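Local atomic coordinates of carboxyl esterase NP (Bacillus subtilis, PDB entry 4CCW), a protein that catalyses the hydrolysis of carboxylic esters to an alcohol and a carboxylate, as a carboxylesterase of the alpha/beta hydrolase fold. Residues A[21-35]-A[41-53]. Sequence-based numbering, arbitrary orientation.
Sequences YNESLSLWPVRCKSF and FGQTHVIASGPED
I47 and W28 meet where the end of helix 12-24 and the turn after it lie against the antiparallel hairpin of strands 32-39 and 42-49. CG2 of I47 sits over one face of the indole, 4.2 Å from the centroid of the six-membered ring and 25° off its normal, a CH-pi contact displaced toward the rim. The same methyl touches C32 SG, while the other branch runs on to meet L25 tip to tip, CD1 of I47 lying 3.7 Å from CD2 of L25. The indole edge has a different task: W28 NE1 donates to S49 OG at 2.9 Å, with an N-H...O angle of 158° and the oxygen close to the ring plane. S49 OG is directed there by a first torsion that sets it anti to its carbonyl carbon; the bond at the edge and the methyl over one face together restrain the indole's rotation. Further along this side of the sheet, Y21 and H45 approach from opposite directions with their ring planes at 90°, but obliquely; the Y21 hydroxyl is hydrogen-bonded to D87. On the other side, F35 and V46 point the same way, CB of V46 lying 4.0 Å from the F35 ring centroid, over its face, with A48 CB at the ring edge. F35 CG lies between the backbone N and the carbonyl carbon, which turns the ring toward V46 and A48. Reciprocal backbone bonds join K33 with A48 and F35 with V46, the latter pair at 3.0 Å (F35 N to V46 O) and 2.9 Å (V46 N to F35 O). The chemistry is thus divided: main-chain bonds set the hairpin register, whereas apolar packing and one indole-to-hydroxyl bond dock the helix-end turn on the sheet, away from the ligand pocket.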
loop_
_atom_site.group_PDB
_atom_site.type_symbol
_atom_site.label_atom_id
_atom_site.label_comp_id
_atom_site.label_asym_id
_atom_site.label_seq_id
_atom_site.Cartn_x
_atom_site.Cartn_y
_atom_site.Cartn_z
ATOM N N TYR A 21 -9.988 -7.978 -11.203
ATOM C CA TYR A 21 -9.105 -8.287 -10.073
ATOM C C TYR A 21 -8.610 -9.728 -10.214
ATOM O O TYR A 21 -7.409 -10.003 -10.071
ATOM C CB TYR A 21 -9.885 -8.102 -8.766
ATOM C CG TYR A 21 -9.084 -8.235 -7.489
ATOM C CD1 TYR A 21 -8.527 -9.464 -7.109
ATOM C CD2 TYR A 21 -8.927 -7.148 -6.642
ATOM C CE1 TYR A 21 -7.809 -9.581 -5.923
ATOM C CE2 TYR A 21 -8.223 -7.253 -5.460
ATOM C CZ TYR A 21 -7.664 -8.467 -5.109
ATOM O OH TYR A 21 -6.964 -8.551 -3.939
ATOM N N ASN A 22 -9.530 -10.638 -10.513
ATOM C CA ASN A 22 -9.198 -12.049 -10.692
ATOM C C ASN A 22 -8.263 -12.266 -11.875
ATOM O O ASN A 22 -7.363 -13.102 -11.815
ATOM C CB ASN A 22 -10.475 -12.889 -10.835
ATOM C CG ASN A 22 -11.255 -12.980 -9.532
ATOM O OD1 ASN A 22 -10.740 -12.644 -8.463
ATOM N ND2 ASN A 22 -12.499 -13.418 -9.614
ATOM N N GLU A 23 -8.470 -11.497 -12.941
ATOM C CA GLU A 23 -7.611 -11.589 -14.115
ATOM C C GLU A 23 -6.195 -11.063 -13.852
ATOM O O GLU A 23 -5.227 -11.615 -14.366
ATOM C CB GLU A 23 -8.265 -10.921 -15.322
ATOM C CG GLU A 23 -9.509 -11.683 -15.757
ATOM C CD GLU A 23 -10.136 -11.163 -17.027
ATOM O OE1 GLU A 23 -9.526 -10.311 -17.699
ATOM O OE2 GLU A 23 -11.252 -11.617 -17.358
ATOM N N SER A 24 -6.080 -10.019 -13.033
ATOM C CA SER A 24 -4.760 -9.532 -12.595
ATOM C C SER A 24 -3.996 -10.560 -11.754
ATOM O O SER A 24 -2.769 -10.582 -11.773
ATOM C CB SER A 24 -4.884 -8.233 -11.810
ATOM O OG SER A 24 -5.235 -7.151 -12.653
ATOM N N LEU A 25 -4.714 -11.401 -11.013
ATOM C CA LEU A 25 -4.062 -12.435 -10.206
ATOM C C LEU A 25 -3.349 -13.508 -11.034
ATOM O O LEU A 25 -2.517 -14.240 -10.512
ATOM C CB LEU A 25 -5.037 -13.081 -9.218
ATOM C CG LEU A 25 -5.264 -12.386 -7.875
ATOM C CD1 LEU A 25 -5.852 -13.385 -6.892
ATOM C CD2 LEU A 25 -3.975 -11.798 -7.310
ATOM N N SER A 26 -3.661 -13.581 -12.324
ATOM C CA SER A 26 -2.943 -14.471 -13.232
ATOM C C SER A 26 -1.526 -13.964 -13.542
ATOM O O SER A 26 -0.717 -14.699 -14.119
ATOM C CB SER A 26 -3.738 -14.692 -14.525
ATOM O OG SER A 26 -3.679 -13.552 -15.365
ATOM N N LEU A 27 -1.245 -12.714 -13.163
ATOM C CA LEU A 27 0.098 -12.131 -13.275
ATOM C C LEU A 27 1.012 -12.521 -12.103
ATOM O O LEU A 27 2.207 -12.170 -12.094
ATOM C CB LEU A 27 0.032 -10.603 -13.383
ATOM C CG LEU A 27 -0.844 -9.938 -14.452
ATOM C CD1 LEU A 27 -0.867 -8.428 -14.250
ATOM C CD2 LEU A 27 -0.399 -10.299 -15.864
ATOM N N TRP A 28 0.434 -13.229 -11.121
ATOM C CA TRP A 28 1.153 -13.714 -9.943
ATOM C C TRP A 28 1.965 -14.924 -10.353
ATOM O O TRP A 28 1.391 -15.942 -10.759
ATOM C CB TRP A 28 0.136 -14.117 -8.888
ATOM C CG TRP A 28 0.501 -13.852 -7.451
ATOM C CD1 TRP A 28 1.084 -14.736 -6.541
ATOM C CD2 TRP A 28 0.267 -12.615 -6.685
ATOM N NE1 TRP A 28 1.237 -14.143 -5.314
ATOM C CE2 TRP A 28 0.768 -12.870 -5.332
ATOM C CE3 TRP A 28 -0.279 -11.368 -6.980
ATOM C CZ2 TRP A 28 0.714 -11.906 -4.334
ATOM C CZ3 TRP A 28 -0.326 -10.402 -5.969
ATOM C CH2 TRP A 28 0.158 -10.665 -4.676
ATOM N N PRO A 29 3.311 -14.838 -10.272
ATOM C CA PRO A 29 4.150 -15.925 -10.808
ATOM C C PRO A 29 4.484 -17.027 -9.806
ATOM O O PRO A 29 5.414 -17.811 -10.034
ATOM C CB PRO A 29 5.426 -15.194 -11.223
ATOM C CG PRO A 29 5.520 -14.053 -10.270
ATOM C CD PRO A 29 4.132 -13.721 -9.770
ATOM N N VAL A 30 3.733 -17.093 -8.713
ATOM C CA VAL A 30 3.941 -18.124 -7.701
ATOM C C VAL A 30 2.589 -18.628 -7.185
ATOM O O VAL A 30 1.574 -17.965 -7.366
ATOM C CB VAL A 30 4.860 -17.610 -6.561
ATOM C CG1 VAL A 30 4.105 -16.692 -5.602
ATOM C CG2 VAL A 30 5.499 -18.770 -5.816
ATOM N N ARG A 31 2.570 -19.809 -6.570
ATOM C CA ARG A 31 1.331 -20.355 -6.019
ATOM C C ARG A 31 0.810 -19.466 -4.895
ATOM O O ARG A 31 1.551 -19.101 -3.978
ATOM C CB ARG A 31 1.524 -21.784 -5.502
ATOM C CG ARG A 31 0.291 -22.654 -5.703
ATOM C CD ARG A 31 0.180 -23.814 -4.722
ATOM N NE ARG A 31 1.434 -24.538 -4.512
ATOM C CZ ARG A 31 2.040 -24.666 -3.332
ATOM N NH1 ARG A 31 1.513 -24.124 -2.239
ATOM N NH2 ARG A 31 3.176 -25.341 -3.241
ATOM N N CYS A 32 -0.465 -19.106 -4.974
ATOM C CA CYS A 32 -1.083 -18.319 -3.915
ATOM C C CYS A 32 -2.502 -18.780 -3.602
ATOM O O CYS A 32 -3.106 -19.541 -4.368
ATOM C CB CYS A 32 -1.078 -16.839 -4.280
ATOM S SG CYS A 32 -2.240 -16.432 -5.599
ATOM N N LYS A 33 -3.017 -18.333 -2.461
ATOM C CA LYS A 33 -4.417 -18.540 -2.121
ATOM C C LYS A 33 -5.073 -17.232 -1.711
ATOM O O LYS A 33 -4.489 -16.429 -0.976
ATOM C CB LYS A 33 -4.594 -19.618 -1.042
ATOM C CG LYS A 33 -3.952 -19.330 0.306
ATOM C CD LYS A 33 -4.369 -20.379 1.322
ATOM C CE LYS A 33 -3.566 -20.270 2.606
ATOM N NZ LYS A 33 -3.926 -21.344 3.574
ATOM N N SER A 34 -6.280 -17.021 -2.223
ATOM C CA SER A 34 -7.113 -15.888 -1.846
ATOM C C SER A 34 -8.087 -16.335 -0.774
ATOM O O SER A 34 -8.667 -17.416 -0.871
ATOM C CB SER A 34 -7.892 -15.379 -3.054
ATOM O OG SER A 34 -7.024 -14.771 -3.989
ATOM N N PHE A 35 -8.259 -15.509 0.249
ATOM C CA PHE A 35 -9.184 -15.818 1.332
ATOM C C PHE A 35 -9.589 -14.562 2.095
ATOM O O PHE A 35 -9.006 -13.487 1.905
ATOM C CB PHE A 35 -8.603 -16.885 2.276
ATOM C CG PHE A 35 -7.366 -16.452 3.015
ATOM C CD1 PHE A 35 -6.112 -16.527 2.413
ATOM C CD2 PHE A 35 -7.452 -15.995 4.324
ATOM C CE1 PHE A 35 -4.968 -16.141 3.098
ATOM C CE2 PHE A 35 -6.315 -15.604 5.014
ATOM C CZ PHE A 35 -5.072 -15.679 4.401
ATOM N N PHE A 41 -13.877 -4.381 11.572
ATOM C CA PHE A 41 -14.313 -3.454 10.531
ATOM C C PHE A 41 -14.582 -4.130 9.188
ATOM O O PHE A 41 -14.662 -3.463 8.153
ATOM C CB PHE A 41 -13.339 -2.276 10.400
ATOM C CG PHE A 41 -13.238 -1.443 11.648
ATOM C CD1 PHE A 41 -14.349 -0.768 12.147
ATOM C CD2 PHE A 41 -12.032 -1.341 12.330
ATOM C CE1 PHE A 41 -14.256 -0.010 13.307
ATOM C CE2 PHE A 41 -11.932 -0.591 13.488
ATOM C CZ PHE A 41 -13.043 0.081 13.975
ATOM N N GLY A 42 -14.749 -5.453 9.210
ATOM C CA GLY A 42 -15.281 -6.157 8.050
ATOM C C GLY A 42 -14.353 -7.177 7.438
ATOM O O GLY A 42 -13.194 -7.318 7.854
ATOM N N GLN A 43 -14.875 -7.892 6.443
ATOM C CA GLN A 43 -14.140 -8.982 5.803
ATOM C C GLN A 43 -13.010 -8.449 4.934
ATOM O O GLN A 43 -13.231 -7.653 4.014
ATOM C CB GLN A 43 -15.079 -9.867 4.976
ATOM C CG GLN A 43 -16.220 -10.495 5.775
ATOM C CD GLN A 43 -15.782 -11.660 6.644
ATOM O OE1 GLN A 43 -14.681 -12.185 6.498
ATOM N NE2 GLN A 43 -16.659 -12.084 7.544
ATOM N N THR A 44 -11.803 -8.932 5.224
ATOM C CA THR A 44 -10.583 -8.410 4.638
ATOM C C THR A 44 -9.940 -9.466 3.740
ATOM O O THR A 44 -9.667 -10.582 4.174
ATOM C CB THR A 44 -9.613 -7.985 5.759
ATOM O OG1 THR A 44 -10.230 -6.942 6.519
ATOM C CG2 THR A 44 -8.298 -7.474 5.206
ATOM N N HIS A 45 -9.720 -9.099 2.484
ATOM C CA HIS A 45 -9.185 -10.015 1.494
ATOM C C HIS A 45 -7.684 -10.100 1.599
ATOM O O HIS A 45 -6.993 -9.083 1.755
ATOM C CB HIS A 45 -9.637 -9.584 0.098
ATOM C CG HIS A 45 -9.347 -10.597 -0.977
ATOM N ND1 HIS A 45 -8.271 -10.511 -1.781
ATOM C CD2 HIS A 45 -10.030 -11.744 -1.356
ATOM C CE1 HIS A 45 -8.263 -11.560 -2.628
ATOM N NE2 HIS A 45 -9.340 -12.309 -2.370
ATOM N N VAL A 46 -7.174 -11.327 1.558
ATOM C CA VAL A 46 -5.740 -11.592 1.694
ATOM C C VAL A 46 -5.298 -12.587 0.628
ATOM O O VAL A 46 -6.006 -13.559 0.325
ATOM C CB VAL A 46 -5.387 -12.155 3.099
ATOM C CG1 VAL A 46 -3.878 -12.346 3.264
ATOM C CG2 VAL A 46 -5.896 -11.243 4.198
ATOM N N ILE A 47 -4.125 -12.327 0.058
ATOM C CA ILE A 47 -3.449 -13.267 -0.833
ATOM C C ILE A 47 -2.163 -13.756 -0.146
ATOM O O ILE A 47 -1.274 -12.955 0.168
ATOM C CB ILE A 47 -3.104 -12.604 -2.179
ATOM C CG1 ILE A 47 -4.351 -11.957 -2.787
ATOM C CG2 ILE A 47 -2.519 -13.627 -3.141
ATOM C CD1 ILE A 47 -4.053 -10.857 -3.775
ATOM N N ALA A 48 -2.071 -15.063 0.110
ATOM C CA ALA A 48 -0.894 -15.647 0.758
ATOM C C ALA A 48 -0.025 -16.408 -0.234
ATOM O O ALA A 48 -0.533 -17.141 -1.076
ATOM C CB ALA A 48 -1.302 -16.561 1.909
ATOM N N SER A 49 1.285 -16.218 -0.112
ATOM C CA SER A 49 2.279 -16.918 -0.919
ATOM C C SER A 49 3.463 -17.288 -0.030
ATOM O O SER A 49 3.646 -16.708 1.040
ATOM C CB SER A 49 2.783 -16.000 -2.037
ATOM O OG SER A 49 1.724 -15.353 -2.705
ATOM N N GLY A 50 4.289 -18.230 -0.480
ATOM C CA GLY A 50 5.521 -18.552 0.236
ATOM C C GLY A 50 5.364 -19.689 1.228
ATOM O O GLY A 50 4.237 -20.101 1.526
ATOM N N PRO A 51 6.498 -20.202 1.755
ATOM C CA PRO A 51 6.479 -21.385 2.619
ATOM C C PRO A 51 5.696 -21.106 3.892
ATOM O O PRO A 51 5.862 -20.051 4.496
ATOM C CB PRO A 51 7.958 -21.611 2.951
ATOM C CG PRO A 51 8.726 -20.849 1.922
ATOM C CD PRO A 51 7.859 -19.660 1.607
ATOM N N GLU A 52 4.847 -22.049 4.289
ATOM C CA GLU A 52 3.952 -21.837 5.422
ATOM C C GLU A 52 4.708 -21.625 6.739
ATOM O O GLU A 52 4.240 -20.895 7.605
ATOM C CB GLU A 52 2.952 -22.994 5.545
ATOM C CG GLU A 52 1.847 -22.964 4.498
ATOM C CD GLU A 52 0.915 -24.159 4.591
ATOM O OE1 GLU A 52 1.263 -25.132 5.278
ATOM O OE2 GLU A 52 -0.167 -24.130 3.971
ATOM N N ASP A 53 5.883 -22.241 6.871
ATOM C CA ASP A 53 6.702 -22.113 8.084
ATOM C C ASP A 53 7.703 -20.947 8.080
ATOM O O ASP A 53 8.417 -20.737 9.068
ATOM C CB ASP A 53 7.419 -23.436 8.405
ATOM C CG ASP A 53 8.218 -23.983 7.233
ATOM O OD1 ASP A 53 8.230 -23.364 6.145
ATOM O OD2 ASP A 53 8.846 -25.049 7.402
HETATM O O HOH W 1 3.923 -19.501 -3.081
#